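Local coordinates for protein putative polysaccharide deacetylase (Bdellovibrio bacteriovorus HD100, PDB 5JP6) that probably removes acetyl groups from peptidoglycan, as a zinc-binding carbohydrate esterase of family 4 used by a predatory bacterium on its prey's cell wall, at residues Leu173-Gly178 with Ala198-Thr203. The protein carries 1 engineered substitution. Numbering follows the deposited sequence. Where two conformers were deposited one is given.
Sequences LTFDDG and AMFFAT. With ZN (zinc ion), chain B.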
loop_
_atom_site.group_PDB
_atom_site.type_symbol
_atom_site.label_atom_id
_atom_site.label_comp_id
_atom_site.label_asym_id
_atom_site.label_seq_id
_atom_site.Cartn_x
_atom_site.Cartn_y
_atom_site.Cartn_z
ATOM N N LEU A 173 3.652 -11.129 -5.288
ATOM C CA LEU A 173 2.745 -10.159 -4.750
ATOM C C LEU A 173 3.478 -9.137 -3.882
ATOM O O LEU A 173 4.206 -9.514 -2.944
ATOM C CB LEU A 173 1.682 -10.857 -3.917
ATOM C CG LEU A 173 0.877 -11.944 -4.649
ATOM C CD1 LEU A 173 -0.214 -12.443 -3.745
ATOM C CD2 LEU A 173 0.328 -11.464 -6.005
ATOM N N THR A 174 3.338 -7.857 -4.217
ATOM C CA THR A 174 4.030 -6.806 -3.522
ATOM C C THR A 174 3.101 -5.719 -3.040
ATOM O O THR A 174 2.109 -5.376 -3.703
ATOM C CB THR A 174 5.214 -6.250 -4.349
ATOM O OG1 THR A 174 4.742 -5.366 -5.385
ATOM C CG2 THR A 174 6.062 -7.335 -4.943
ATOM N N PHE A 175 3.414 -5.216 -1.854
ATOM C CA PHE A 175 2.538 -4.275 -1.161
ATOM C C PHE A 175 3.347 -3.071 -0.702
ATOM O O PHE A 175 4.278 -3.215 0.094
ATOM C CB PHE A 175 1.903 -4.940 0.067
ATOM C CG PHE A 175 0.946 -6.053 -0.286
ATOM C CD1 PHE A 175 -0.369 -5.789 -0.564
ATOM C CD2 PHE A 175 1.398 -7.350 -0.361
ATOM C CE1 PHE A 175 -1.231 -6.808 -0.925
ATOM C CE2 PHE A 175 0.540 -8.380 -0.718
ATOM C CZ PHE A 175 -0.779 -8.094 -1.010
ATOM N N ASP A 176 2.950 -1.900 -1.190
ATOM C CA ASP A 176 3.606 -0.632 -0.826
ATOM C C ASP A 176 2.862 0.177 0.211
ATOM O O ASP A 176 1.626 0.183 0.215
ATOM C CB ASP A 176 3.722 0.262 -2.070
ATOM C CG ASP A 176 4.791 -0.160 -3.025
ATOM O OD1 ASP A 176 5.439 -1.218 -2.841
ATOM O OD2 ASP A 176 5.009 0.606 -4.000
ATOM N N ASP A 177 3.657 0.895 0.993
ATOM C CA ASP A 177 3.254 2.036 1.821
ATOM C C ASP A 177 2.684 1.761 3.181
ATOM O O ASP A 177 2.370 2.694 3.908
ATOM C CB ASP A 177 2.359 2.962 1.023
ATOM C CG ASP A 177 3.108 3.583 -0.093
ATOM O OD1 ASP A 177 4.352 3.718 0.046
ATOM O OD2 ASP A 177 2.534 3.907 -1.089
ATOM N N GLY A 178 2.633 0.492 3.529
ATOM C CA GLY A 178 2.174 0.049 4.850
ATOM C C GLY A 178 3.336 0.041 5.835
ATOM O O GLY A 178 4.437 0.505 5.545
ATOM N N ALA A 198 4.617 -12.807 0.494
ATOM C CA ALA A 198 4.624 -11.551 -0.261
ATOM C C ALA A 198 5.788 -10.667 0.146
ATOM O O ALA A 198 6.449 -10.912 1.144
ATOM C CB ALA A 198 3.297 -10.811 -0.038
ATOM N N MET A 199 6.016 -9.627 -0.666
ATOM C CA MET A 199 7.054 -8.673 -0.419
ATOM C C MET A 199 6.328 -7.352 0.036
ATOM O O MET A 199 5.425 -6.861 -0.666
ATOM C CB MET A 199 7.953 -8.440 -1.643
ATOM C CG MET A 199 8.543 -9.671 -2.257
ATOM S SD MET A 199 9.511 -9.279 -3.694
ATOM C CE MET A 199 11.021 -8.707 -2.916
ATOM N N PHE A 200 6.755 -6.764 1.154
ATOM C CA PHE A 200 6.220 -5.499 1.623
ATOM C C PHE A 200 7.280 -4.422 1.555
ATOM O O PHE A 200 8.363 -4.570 2.117
ATOM C CB PHE A 200 5.688 -5.627 3.057
ATOM C CG PHE A 200 4.481 -6.510 3.186
ATOM C CD1 PHE A 200 4.591 -7.878 3.120
ATOM C CD2 PHE A 200 3.205 -5.949 3.326
ATOM C CE1 PHE A 200 3.460 -8.699 3.197
ATOM C CE2 PHE A 200 2.088 -6.755 3.410
ATOM C CZ PHE A 200 2.212 -8.131 3.337
ATOM N N PHE A 201 6.962 -3.354 0.832
ATOM C CA PHE A 201 7.830 -2.195 0.720
ATOM C C PHE A 201 7.221 -1.105 1.604
ATOM O O PHE A 201 6.389 -0.308 1.197
ATOM C CB PHE A 201 8.002 -1.761 -0.737
ATOM C CG PHE A 201 8.683 -2.795 -1.583
ATOM C CD1 PHE A 201 7.939 -3.779 -2.211
ATOM C CD2 PHE A 201 10.055 -2.801 -1.749
ATOM C CE1 PHE A 201 8.551 -4.759 -2.971
ATOM C CE2 PHE A 201 10.674 -3.776 -2.522
ATOM C CZ PHE A 201 9.924 -4.759 -3.126
ATOM N N ALA A 202 7.648 -1.131 2.857
ATOM C CA ALA A 202 7.063 -0.310 3.896
ATOM C C ALA A 202 7.581 1.107 3.817
ATOM O O ALA A 202 8.699 1.325 3.369
ATOM C CB ALA A 202 7.399 -0.915 5.256
ATOM N N THR A 203 6.787 2.075 4.273
ATOM C CA THR A 203 7.297 3.413 4.332
ATOM C C THR A 203 7.540 3.812 5.789
ATOM O O THR A 203 6.858 3.316 6.716
ATOM C CB THR A 203 6.312 4.339 3.613
ATOM O OG1 THR A 203 7.007 5.452 3.056
ATOM C CG2 THR A 203 5.132 4.669 4.582
HETATM ZN ZN ZN B . 4.132 4.146 -2.872
#
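Phe-175 and Phe-200, neighbours on one face of the sheet, point the same way with ring planes 20° apart but slid so far that they barely overlap; CD2 of Phe-175 lies over the rim of the Phe-200 ring. Ala-198 CB meets the edge of the Phe-175 ring, 3.7 Å from CE2. On the other face Phe-201, CG beside its backbone N (chi1 -64°), runs back along the strand until CE1 stands 3.9 Å from Thr-174 CB, which lies in the ring plane. Asp-176 OD1 comes within 3.4 Å of Phe-201 CB, the carboxylate plane turned 78° from the ring plane. Between the two faces, parallel pairing links Met-199 N to Leu-173 O (2.9 Å), then Phe-175 N to Met-199 O, Phe-201 N to Phe-175 O and Asp-177 N to Phe-201 O (3.0 Å). This is a beta-alpha-beta crossover of the NodB homology domain, helix 183-193 packing on the face of Phe-175 and Phe-200. Beyond strand 173-176, Thr-203 N bonds to Gly-178 O (3.1 Å), and Asp-177 OD2 binds zinc at 2.4 Å, with His-227 and Tyr-280 as further ligands. Arg-277 forms a salt bridge with Asp-176 OD1 and a cation-pi contact with Phe-201.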